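Phosphohistidine phosphatase SixA (Escherichia coli, PDB 1UJC) dephosphorylates phosphohistidine, acting on the HPt domain of the ArcB sensor in the multistep His-Asp phosphorelay. Local coordinates at residues Q2-R7 with I133-L138; D29-M34 with T129-A134; N36-Q41 with D65-P70; E44-L49 with E98-V103. All coordinates share one frame; numbering follows the deposited sequence.

Contact 1 of 4, residues Q2-R7 with I133-L138; sequences QVFIMR and IASVTL. With WO4 (tungstate(VI)ion), chain C.
M6 lies obliquely against I133 in a non-hydrogen-bonded pair of two antiparallel neighbours, strands 2-7 and 133-138. The M6 side chain leaves the backbone with CG anti to N (chi1 178°) and stays extended. Its CB touches I133 CG1 at 3.8 Å, CG rests on the same methylene, SD reaches I133 CD1 at 4.0 Å, and CE ends against the carbonyl of S131. F4 continues this face: I133 CG2 approaches its ring at the edge and its CB at 4.0 Å. Between the strands, V3 with V136 and I5 with A134 are hydrogen-bonded pairs, each closed by two N-H...O bonds; V3 N to V136 O measures 2.7 Å. In the intervening pairs CA-H groups point at carbonyls, most closely I133 CA at 3.2 Å from I5 O. Q2 bends at chi2 (-54°), which turns CD toward T137; OE1 lies 2.6 Å from T137 OG1. T137 OG1 is also within hydrogen-bonding reach of N147 OD1, to which S135 OG is bonded. At the C-terminal end of strand 2-7, R7 opens the RHG signature of the histidine phosphatases. Its arm is extended from CG to NE, and NE donates to O1 of the tungstate at 3.1 Å, with the oxygen near the guanidinium plane. Strand 102-107 flanks strand 2-7 on its other edge, and strand 144-150 follows strand 133-138. Helix 25-40 covers M6 and I133 through M34, while on the reverse face helix 111-119 packs on I5.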
# COMPACT_ATOMS: atom_id res chain seq x y z
N GLN A 2 -6.94 -10.21 -3.73
CA GLN A 2 -7.04 -9.19 -2.69
C GLN A 2 -5.88 -8.21 -2.81
O GLN A 2 -4.72 -8.61 -2.81
CB GLN A 2 -7.01 -9.82 -1.30
CG GLN A 2 -8.26 -10.61 -0.92
CD GLN A 2 -9.53 -9.80 -1.08
OE1 GLN A 2 -10.13 -9.77 -2.15
NE2 GLN A 2 -9.94 -9.12 -0.01
N VAL A 3 -6.19 -6.93 -2.93
CA VAL A 3 -5.15 -5.92 -3.03
C VAL A 3 -5.26 -5.00 -1.83
O VAL A 3 -6.33 -4.47 -1.55
CB VAL A 3 -5.30 -5.09 -4.32
CG1 VAL A 3 -4.18 -4.06 -4.40
CG2 VAL A 3 -5.27 -6.01 -5.53
N PHE A 4 -4.16 -4.84 -1.11
CA PHE A 4 -4.14 -3.96 0.05
C PHE A 4 -3.25 -2.77 -0.25
O PHE A 4 -2.03 -2.89 -0.32
CB PHE A 4 -3.63 -4.70 1.28
CG PHE A 4 -4.47 -5.88 1.67
CD1 PHE A 4 -4.15 -7.15 1.20
CD2 PHE A 4 -5.58 -5.73 2.48
CE1 PHE A 4 -4.93 -8.25 1.54
CE2 PHE A 4 -6.37 -6.82 2.83
CZ PHE A 4 -6.05 -8.09 2.35
N ILE A 5 -3.88 -1.61 -0.43
CA ILE A 5 -3.17 -0.38 -0.76
C ILE A 5 -2.88 0.40 0.51
O ILE A 5 -3.80 0.76 1.26
CB ILE A 5 -4.01 0.47 -1.72
CG1 ILE A 5 -4.35 -0.37 -2.96
CG2 ILE A 5 -3.24 1.73 -2.10
CD1 ILE A 5 -5.29 0.30 -3.93
N MET A 6 -1.61 0.68 0.75
CA MET A 6 -1.21 1.39 1.95
C MET A 6 -0.38 2.65 1.70
O MET A 6 0.50 2.68 0.84
CB MET A 6 -0.44 0.44 2.87
CG MET A 6 0.09 1.04 4.15
SD MET A 6 0.87 -0.23 5.18
CE MET A 6 0.70 0.51 6.84
N ARG A 7 -0.69 3.69 2.46
CA ARG A 7 0.06 4.94 2.36
C ARG A 7 1.20 4.83 3.37
O ARG A 7 0.99 4.37 4.50
CB ARG A 7 -0.83 6.14 2.73
CG ARG A 7 -0.09 7.46 2.71
CD ARG A 7 -0.99 8.60 3.13
NE ARG A 7 -0.30 9.88 3.08
CZ ARG A 7 -0.76 11.00 3.64
NH1 ARG A 7 -1.91 11.00 4.29
NH2 ARG A 7 -0.05 12.12 3.55
N ILE A 133 -4.95 1.76 5.25
CA ILE A 133 -4.99 0.71 4.24
C ILE A 133 -6.35 0.55 3.57
O ILE A 133 -7.39 0.50 4.24
CB ILE A 133 -4.60 -0.65 4.84
CG1 ILE A 133 -3.14 -0.61 5.31
CG2 ILE A 133 -4.78 -1.76 3.81
CD1 ILE A 133 -2.70 -1.88 6.02
N ALA A 134 -6.34 0.46 2.25
CA ALA A 134 -7.57 0.27 1.50
C ALA A 134 -7.58 -1.16 0.96
O ALA A 134 -6.57 -1.64 0.45
CB ALA A 134 -7.64 1.26 0.35
N SER A 135 -8.72 -1.82 1.09
CA SER A 135 -8.88 -3.19 0.61
C SER A 135 -9.67 -3.19 -0.68
O SER A 135 -10.77 -2.65 -0.74
CB SER A 135 -9.61 -4.04 1.64
OG SER A 135 -10.10 -5.22 1.03
N VAL A 136 -9.11 -3.83 -1.69
CA VAL A 136 -9.75 -3.91 -3.00
C VAL A 136 -9.68 -5.33 -3.53
O VAL A 136 -8.62 -5.94 -3.53
CB VAL A 136 -9.02 -3.00 -4.02
CG1 VAL A 136 -9.59 -3.23 -5.42
CG2 VAL A 136 -9.17 -1.54 -3.61
N THR A 137 -10.82 -5.86 -3.96
CA THR A 137 -10.83 -7.19 -4.53
C THR A 137 -10.81 -6.97 -6.04
O THR A 137 -11.73 -6.38 -6.59
CB THR A 137 -12.10 -7.96 -4.15
OG1 THR A 137 -12.10 -8.20 -2.74
CG2 THR A 137 -12.15 -9.29 -4.89
N LEU A 138 -9.75 -7.44 -6.69
CA LEU A 138 -9.59 -7.26 -8.13
C LEU A 138 -9.76 -8.56 -8.90
O LEU A 138 -9.19 -9.59 -8.52
CB LEU A 138 -8.21 -6.67 -8.42
CG LEU A 138 -7.86 -6.25 -9.85
CD1 LEU A 138 -8.74 -5.09 -10.31
CD2 LEU A 138 -6.40 -5.84 -9.88
W WO4 C . 3.35 11.37 1.20
O1 WO4 C . 1.98 10.32 1.03
O2 WO4 C . 4.72 10.67 0.40
O3 WO4 C . 3.64 11.77 2.85
O4 WO4 C . 3.01 12.86 0.38

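Contact 2 of 4, residues D29-M34 with T129-A134; sequences DESRLM and TTSAIA
S131 and S31 meet hydroxyl to hydroxyl, OG to OG at 3.0 Å, where a tight turn touches helix 25-40. S31 OG is also hydrogen-bonded to the carbonyl of G27, one turn back in the helix. M34 makes the close-packed part. Its CG, anti to the carbonyl carbon (chi1 -68°), lies 3.1 Å from S131 O; bends at chi2 and chi3 bring CE back toward I133. This methyl arrives 3.8 Å from I133 CG1, the two side chains passing alongside with opposite headings. S131 O is buried in this contact, against CG and CE of M34, and has no hydrogen-bond partner in the model. The turn itself is a type II beta turn from T129 to A132, with S131 at positive phi (72°); it leads into strand 133-138 and bonds by its backbone to R7, so the helix covers a turn beside the tungstate pocket, with the T130 side chain about 5 Å from the ion. Toward the E30 side the contact is looser and wet. E30 OE1 and T130 OG1 stand 3.7 Å apart, and two waters bridge them. One accepts from T130 OG1 and donates to T130 O and E30 OE1; the other donates to both E30 OE1 and T130 OG1, and also bonds S131 OG at 3.0 Å. The second carboxylate oxygen, E30 OE2, is occupied by a salt bridge with NZ of K156, the last residue modelled.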
# COMPACT_ATOMS: atom_id res chain seq x y z
N ASP A 29 5.62 3.45 14.61
CA ASP A 29 4.66 2.91 15.55
C ASP A 29 3.32 2.59 14.90
O ASP A 29 2.81 1.48 15.03
CB ASP A 29 4.43 3.88 16.71
CG ASP A 29 5.70 4.18 17.50
OD1 ASP A 29 6.49 3.25 17.76
OD2 ASP A 29 5.89 5.36 17.86
N GLU A 30 2.76 3.56 14.18
CA GLU A 30 1.48 3.36 13.52
C GLU A 30 1.54 2.32 12.41
O GLU A 30 0.57 1.61 12.17
CB GLU A 30 0.95 4.67 12.95
CG GLU A 30 0.76 5.74 13.99
CD GLU A 30 -0.05 6.90 13.46
OE1 GLU A 30 0.22 7.33 12.32
OE2 GLU A 30 -0.95 7.37 14.19
N SER A 31 2.68 2.24 11.73
CA SER A 31 2.80 1.26 10.66
C SER A 31 2.78 -0.15 11.25
O SER A 31 2.22 -1.06 10.65
CB SER A 31 4.08 1.50 9.86
OG SER A 31 3.89 2.57 8.94
N ARG A 32 3.39 -0.31 12.42
CA ARG A 32 3.40 -1.61 13.09
C ARG A 32 2.00 -1.91 13.60
O ARG A 32 1.56 -3.06 13.61
CB ARG A 32 4.39 -1.62 14.27
CG ARG A 32 5.84 -1.90 13.90
CD ARG A 32 6.64 -2.39 15.12
NE ARG A 32 7.87 -3.07 14.74
CZ ARG A 32 9.05 -2.48 14.59
NH1 ARG A 32 9.18 -1.18 14.81
NH2 ARG A 32 10.12 -3.18 14.21
N LEU A 33 1.30 -0.86 14.01
CA LEU A 33 -0.07 -0.98 14.52
C LEU A 33 -0.97 -1.57 13.44
O LEU A 33 -1.73 -2.51 13.69
CB LEU A 33 -0.58 0.40 14.94
CG LEU A 33 -1.87 0.50 15.75
CD1 LEU A 33 -1.74 -0.33 17.03
CD2 LEU A 33 -2.14 1.96 16.11
N MET A 34 -0.89 -1.00 12.23
CA MET A 34 -1.70 -1.47 11.11
C MET A 34 -1.28 -2.88 10.68
O MET A 34 -2.11 -3.69 10.29
CB MET A 34 -1.56 -0.52 9.92
CG MET A 34 -2.17 0.86 10.14
SD MET A 34 -3.96 0.82 10.36
CE MET A 34 -4.46 0.21 8.77
N THR A 129 -5.01 8.54 5.32
CA THR A 129 -4.19 9.11 6.39
C THR A 129 -2.94 8.23 6.36
O THR A 129 -2.97 7.14 5.79
CB THR A 129 -4.86 9.01 7.76
OG1 THR A 129 -4.92 7.63 8.16
CG2 THR A 129 -6.28 9.57 7.70
N THR A 130 -1.83 8.67 6.97
CA THR A 130 -0.62 7.85 6.94
C THR A 130 -0.85 6.46 7.54
O THR A 130 -1.54 6.31 8.55
CB THR A 130 0.56 8.55 7.67
OG1 THR A 130 0.16 8.95 8.98
CG2 THR A 130 1.03 9.77 6.88
N SER A 131 -0.27 5.45 6.90
CA SER A 131 -0.38 4.05 7.33
C SER A 131 -1.77 3.45 7.09
O SER A 131 -1.97 2.27 7.36
CB SER A 131 -0.02 3.91 8.81
OG SER A 131 1.36 4.15 9.04
N ALA A 132 -2.71 4.24 6.59
CA ALA A 132 -4.06 3.76 6.32
C ALA A 132 -4.03 2.72 5.20
O ALA A 132 -3.19 2.79 4.31
CB ALA A 132 -4.97 4.92 5.93
N ILE A 133 -4.95 1.76 5.25
CA ILE A 133 -4.99 0.71 4.24
C ILE A 133 -6.35 0.55 3.57
O ILE A 133 -7.39 0.50 4.24
CB ILE A 133 -4.60 -0.65 4.84
CG1 ILE A 133 -3.14 -0.61 5.31
CG2 ILE A 133 -4.78 -1.76 3.81
CD1 ILE A 133 -2.70 -1.88 6.02
N ALA A 134 -6.34 0.46 2.25
CA ALA A 134 -7.57 0.27 1.50
C ALA A 134 -7.58 -1.16 0.96
O ALA A 134 -6.57 -1.64 0.45
CB ALA A 134 -7.64 1.26 0.35
O HOH W 1 -2.29 8.05 10.57
O HOH W 2 1.64 6.85 10.31

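Contact 3 of 4, residues N36-Q41 with D65-P70; sequences NWLKGQ and DCLNLP. With CA (calcium ion), chain B.
L67 spreads its two methyls over adjacent residues of helix 25-40. CG stands anti to the backbone N (chi1 -174°), and from there CD1 presses on the K39 backbone, 3.4 Å from K39 CA, with K39 CB almost as near. CD2 turns to L38 instead, meeting L38 CB at 4.0 Å and L38 CD1 at a similar range, the two leucines crossing at a slant. K39 itself runs fully extended from CB to NZ, and its methylenes pass the end of helix 54-66 so that CD sits 3.4 Å from C66 O. The ammonium makes no hydrogen bond to this carbonyl, which instead accepts a water at 3.0 Å. One turn earlier, N36 leans its amide on C66: OD1 lies 3.1 Å from C66 CB, while ND2 and SG are 3.9 Å apart. The two segments share no hydrogen bond, so the contact rests on van der Waals packing. It joins the C-terminal end of helix 25-40 to the end of helix 54-66 and the loop that leaves it. In the alpha/beta histidine phosphatase fold, helix 25-40 leads to strand 47-50 and helix 54-66 forms the crossover from that strand to its parallel neighbour 74-75. Beyond L67 the chain runs on toward the sheet, where L69 and P70 pack on V48. At the surface, D65 O binds a calcium ion at 2.6 Å. Five waters complete its observed shell, and one of them is the donor to C66 O. The R32 side chain also touches C66.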
# COMPACT_ATOMS: atom_id res chain seq x y z
N ASN A 36 -0.05 -5.28 12.60
CA ASN A 36 -0.59 -6.23 13.55
C ASN A 36 -2.09 -6.40 13.35
O ASN A 36 -2.62 -7.50 13.50
CB ASN A 36 -0.30 -5.80 14.99
CG ASN A 36 1.17 -5.98 15.36
OD1 ASN A 36 1.77 -7.02 15.07
ND2 ASN A 36 1.75 -4.97 16.00
N TRP A 37 -2.78 -5.32 13.00
CA TRP A 37 -4.21 -5.40 12.77
C TRP A 37 -4.47 -6.37 11.61
O TRP A 37 -5.34 -7.24 11.69
CB TRP A 37 -4.79 -4.02 12.44
CG TRP A 37 -6.25 -4.07 12.17
CD1 TRP A 37 -7.25 -4.22 13.09
CD2 TRP A 37 -6.88 -4.05 10.89
NE1 TRP A 37 -8.47 -4.30 12.46
CE2 TRP A 37 -8.27 -4.20 11.11
CE3 TRP A 37 -6.41 -3.92 9.58
CZ2 TRP A 37 -9.20 -4.23 10.06
CZ3 TRP A 37 -7.33 -3.95 8.54
CH2 TRP A 37 -8.71 -4.10 8.79
N LEU A 38 -3.71 -6.22 10.53
CA LEU A 38 -3.85 -7.09 9.38
C LEU A 38 -3.57 -8.53 9.78
O LEU A 38 -4.25 -9.44 9.33
CB LEU A 38 -2.88 -6.68 8.27
CG LEU A 38 -3.26 -5.46 7.43
CD1 LEU A 38 -2.17 -5.22 6.39
CD2 LEU A 38 -4.60 -5.69 6.74
N LYS A 39 -2.56 -8.72 10.62
CA LYS A 39 -2.19 -10.05 11.10
C LYS A 39 -3.38 -10.64 11.84
O LYS A 39 -3.68 -11.83 11.71
CB LYS A 39 -0.98 -9.94 12.02
CG LYS A 39 -0.60 -11.23 12.74
CD LYS A 39 0.60 -10.98 13.65
CE LYS A 39 0.98 -12.22 14.42
NZ LYS A 39 2.16 -11.96 15.30
N GLY A 40 -4.06 -9.81 12.62
CA GLY A 40 -5.21 -10.27 13.36
C GLY A 40 -6.38 -10.57 12.44
O GLY A 40 -7.31 -11.28 12.82
N GLN A 41 -6.34 -10.04 11.22
CA GLN A 41 -7.42 -10.27 10.26
C GLN A 41 -7.19 -11.53 9.44
O GLN A 41 -7.93 -11.80 8.49
CB GLN A 41 -7.55 -9.06 9.34
CG GLN A 41 -8.07 -7.81 10.04
CD GLN A 41 -9.53 -7.93 10.45
OE1 GLN A 41 -10.41 -8.10 9.61
NE2 GLN A 41 -9.78 -7.83 11.75
N ASP A 65 8.02 -6.58 10.02
CA ASP A 65 8.46 -6.96 11.35
C ASP A 65 7.33 -7.53 12.18
O ASP A 65 7.57 -8.26 13.13
CB ASP A 65 9.07 -5.77 12.08
CG ASP A 65 10.52 -5.52 11.72
OD1 ASP A 65 11.08 -6.28 10.89
OD2 ASP A 65 11.11 -4.58 12.27
N CYS A 66 6.09 -7.20 11.84
CA CYS A 66 4.94 -7.68 12.60
C CYS A 66 4.07 -8.67 11.84
O CYS A 66 3.36 -9.48 12.43
CB CYS A 66 4.08 -6.50 13.06
SG CYS A 66 4.98 -5.17 13.89
N LEU A 67 4.13 -8.60 10.52
CA LEU A 67 3.33 -9.46 9.66
C LEU A 67 4.24 -10.30 8.77
O LEU A 67 5.23 -9.81 8.23
CB LEU A 67 2.41 -8.57 8.81
CG LEU A 67 1.33 -9.13 7.89
CD1 LEU A 67 0.26 -9.85 8.70
CD2 LEU A 67 0.69 -7.97 7.13
N ASN A 68 3.92 -11.59 8.61
CA ASN A 68 4.73 -12.46 7.78
C ASN A 68 4.62 -12.01 6.32
O ASN A 68 3.56 -12.13 5.71
CB ASN A 68 4.27 -13.92 7.89
CG ASN A 68 4.18 -14.41 9.33
OD1 ASN A 68 4.99 -14.03 10.18
ND2 ASN A 68 3.19 -15.26 9.61
N LEU A 69 5.71 -11.48 5.78
CA LEU A 69 5.73 -11.01 4.40
C LEU A 69 6.70 -11.82 3.55
O LEU A 69 7.60 -12.48 4.07
CB LEU A 69 6.12 -9.53 4.34
CG LEU A 69 5.10 -8.52 4.87
CD1 LEU A 69 5.65 -7.10 4.75
CD2 LEU A 69 3.81 -8.66 4.09
N PRO A 70 6.53 -11.77 2.21
CA PRO A 70 7.42 -12.50 1.30
C PRO A 70 8.86 -12.08 1.53
O PRO A 70 9.13 -10.94 1.93
CB PRO A 70 6.92 -12.09 -0.08
CG PRO A 70 5.48 -11.82 0.15
CD PRO A 70 5.49 -11.06 1.46
CA CA B . 7.82 -9.49 15.41
O HOH W 3 5.28 -10.33 14.53
O HOH W 4 10.37 -8.34 15.35
O HOH W 5 8.67 -11.33 13.42
O HOH W 6 8.60 -8.49 17.91
O HOH W 7 7.33 -6.86 16.08

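Contact 4 of 4, residues E44-L49 with E98-V103; sequences EIERVL and EGVASV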
# COMPACT_ATOMS: atom_id res chain seq x y z
N GLU A 44 -2.92 -12.92 4.65
CA GLU A 44 -1.72 -13.61 4.19
C GLU A 44 -1.28 -12.91 2.91
O GLU A 44 -1.92 -13.04 1.87
CB GLU A 44 -2.03 -15.07 3.89
CG GLU A 44 -2.90 -15.76 4.93
CD GLU A 44 -3.24 -17.19 4.57
OE1 GLU A 44 -3.73 -17.42 3.44
OE2 GLU A 44 -3.03 -18.09 5.41
N ILE A 45 -0.18 -12.16 2.99
CA ILE A 45 0.32 -11.43 1.83
C ILE A 45 1.25 -12.28 1.00
O ILE A 45 2.29 -12.73 1.48
CB ILE A 45 1.07 -10.15 2.27
CG1 ILE A 45 0.17 -9.29 3.15
CG2 ILE A 45 1.52 -9.37 1.04
CD1 ILE A 45 -1.09 -8.80 2.47
N GLU A 46 0.88 -12.50 -0.26
CA GLU A 46 1.67 -13.31 -1.18
C GLU A 46 2.73 -12.51 -1.92
O GLU A 46 3.83 -13.00 -2.18
CB GLU A 46 0.75 -13.99 -2.20
CG GLU A 46 1.47 -15.00 -3.11
CD GLU A 46 0.57 -15.62 -4.16
OE1 GLU A 46 -0.56 -16.02 -3.83
OE2 GLU A 46 0.99 -15.71 -5.34
N ARG A 47 2.39 -11.27 -2.27
CA ARG A 47 3.32 -10.41 -3.00
C ARG A 47 3.33 -8.99 -2.44
O ARG A 47 2.33 -8.52 -1.90
CB ARG A 47 2.94 -10.38 -4.48
CG ARG A 47 3.12 -11.72 -5.19
CD ARG A 47 4.59 -12.01 -5.46
NE ARG A 47 5.08 -11.27 -6.62
CZ ARG A 47 4.79 -11.58 -7.88
NH1 ARG A 47 4.00 -12.61 -8.15
NH2 ARG A 47 5.30 -10.86 -8.88
N VAL A 48 4.47 -8.32 -2.59
CA VAL A 48 4.61 -6.96 -2.10
C VAL A 48 5.20 -6.03 -3.16
O VAL A 48 6.24 -6.33 -3.75
CB VAL A 48 5.50 -6.92 -0.85
CG1 VAL A 48 5.69 -5.49 -0.38
CG2 VAL A 48 4.86 -7.76 0.24
N LEU A 49 4.53 -4.90 -3.38
CA LEU A 49 4.97 -3.90 -4.34
C LEU A 49 5.19 -2.62 -3.53
O LEU A 49 4.31 -2.20 -2.78
CB LEU A 49 3.88 -3.67 -5.40
CG LEU A 49 3.34 -4.93 -6.07
CD1 LEU A 49 2.24 -4.55 -7.06
CD2 LEU A 49 4.46 -5.66 -6.78
N GLU A 98 -2.00 -14.12 -13.20
CA GLU A 98 -0.90 -15.02 -12.91
C GLU A 98 -1.33 -16.02 -11.84
O GLU A 98 -0.77 -17.11 -11.72
CB GLU A 98 0.32 -14.22 -12.43
CG GLU A 98 1.52 -15.06 -11.96
CD GLU A 98 2.73 -14.21 -11.60
OE1 GLU A 98 3.34 -13.61 -12.51
OE2 GLU A 98 3.08 -14.13 -10.41
N GLY A 99 -2.33 -15.64 -11.05
CA GLY A 99 -2.81 -16.51 -10.00
C GLY A 99 -2.56 -15.96 -8.61
O GLY A 99 -3.05 -16.50 -7.63
N VAL A 100 -1.80 -14.87 -8.51
CA VAL A 100 -1.51 -14.27 -7.21
C VAL A 100 -2.79 -14.05 -6.40
O VAL A 100 -3.75 -13.45 -6.89
CB VAL A 100 -0.77 -12.93 -7.38
CG1 VAL A 100 -0.58 -12.25 -6.04
CG2 VAL A 100 0.58 -13.18 -8.05
N ALA A 101 -2.79 -14.53 -5.16
CA ALA A 101 -3.96 -14.41 -4.29
C ALA A 101 -4.09 -13.09 -3.53
O ALA A 101 -5.20 -12.64 -3.25
CB ALA A 101 -4.00 -15.58 -3.30
N SER A 102 -2.96 -12.47 -3.21
CA SER A 102 -2.99 -11.21 -2.47
C SER A 102 -1.71 -10.40 -2.63
O SER A 102 -0.62 -10.96 -2.73
CB SER A 102 -3.23 -11.49 -0.99
OG SER A 102 -2.23 -12.36 -0.49
N VAL A 103 -1.87 -9.08 -2.64
CA VAL A 103 -0.74 -8.18 -2.79
C VAL A 103 -0.88 -6.97 -1.88
O VAL A 103 -1.97 -6.42 -1.73
CB VAL A 103 -0.64 -7.65 -4.25
CG1 VAL A 103 0.58 -6.75 -4.40
CG2 VAL A 103 -0.56 -8.81 -5.23
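Two parallel neighbours of the central sheet, strands 47-50 and 102-107, come together here at their N-terminal ends, just after helix 85-98 closes in a Schellman motif at G99. S102 ties the strand starts together. Its OG donates to E44 O in a bond modelled as very short and also accepts E46 N at 3.1 Å, a rather bent bond (141°). S102 O takes R47 N at 3.1 Å, in the carbonyl plane, and E46 N only weakly. E46, with CG anti to its backbone N (chi1 -173°), extends across to the segment leading into strand 102-107; there A101 N donates to E46 OE1 at 3.0 Å in a nearly straight bond, coming from above the carboxylate plane. R47 folds its chain at chi2 and chi3 across V100, which it crosses at about a right angle, and V100 CG2 lies 3.5 Å from NH1. That NH1 forms a salt bridge with E98 OE2 at 2.9 Å, the oxygen lying in the guanidinium plane and the two planar groups only 17° apart. R47 NE has its own salt bridge to E74 of the edge strand, so the guanidinium spans carboxylates from the helix end and the sheet. L95 of helix 85-98 covers R47 and V103, and Y91 of the same helix touches L49, whose CG rests on V103 CG1 at 3.7 Å.

Contacts 1 and 4 share one sheet: V103 bonds by its backbone to Q2 and F4, F4 N to V103 O measuring 2.8 Å, and F4 packs on I45. Contact 2 continues contact 1 along strand 133-138, and R7 O lies 2.9 Å from S131 N. R7 reaches the tungstate, whose pocket is completed by H8, R55, H108 and L109. Contact 3 shares helix 25-40 with contact 2; the R32 NH2 to D65 OD2 salt bridge (2.6 Å) joins them. L38 CD1 of contact 3 meets I133 CD1 of contacts 1 and 2 at 3.4 Å. P70 and L69 carry contact 3 onto contact 4, whereas contacts 2 and 4 stay about 7 Å apart at their nearest atoms.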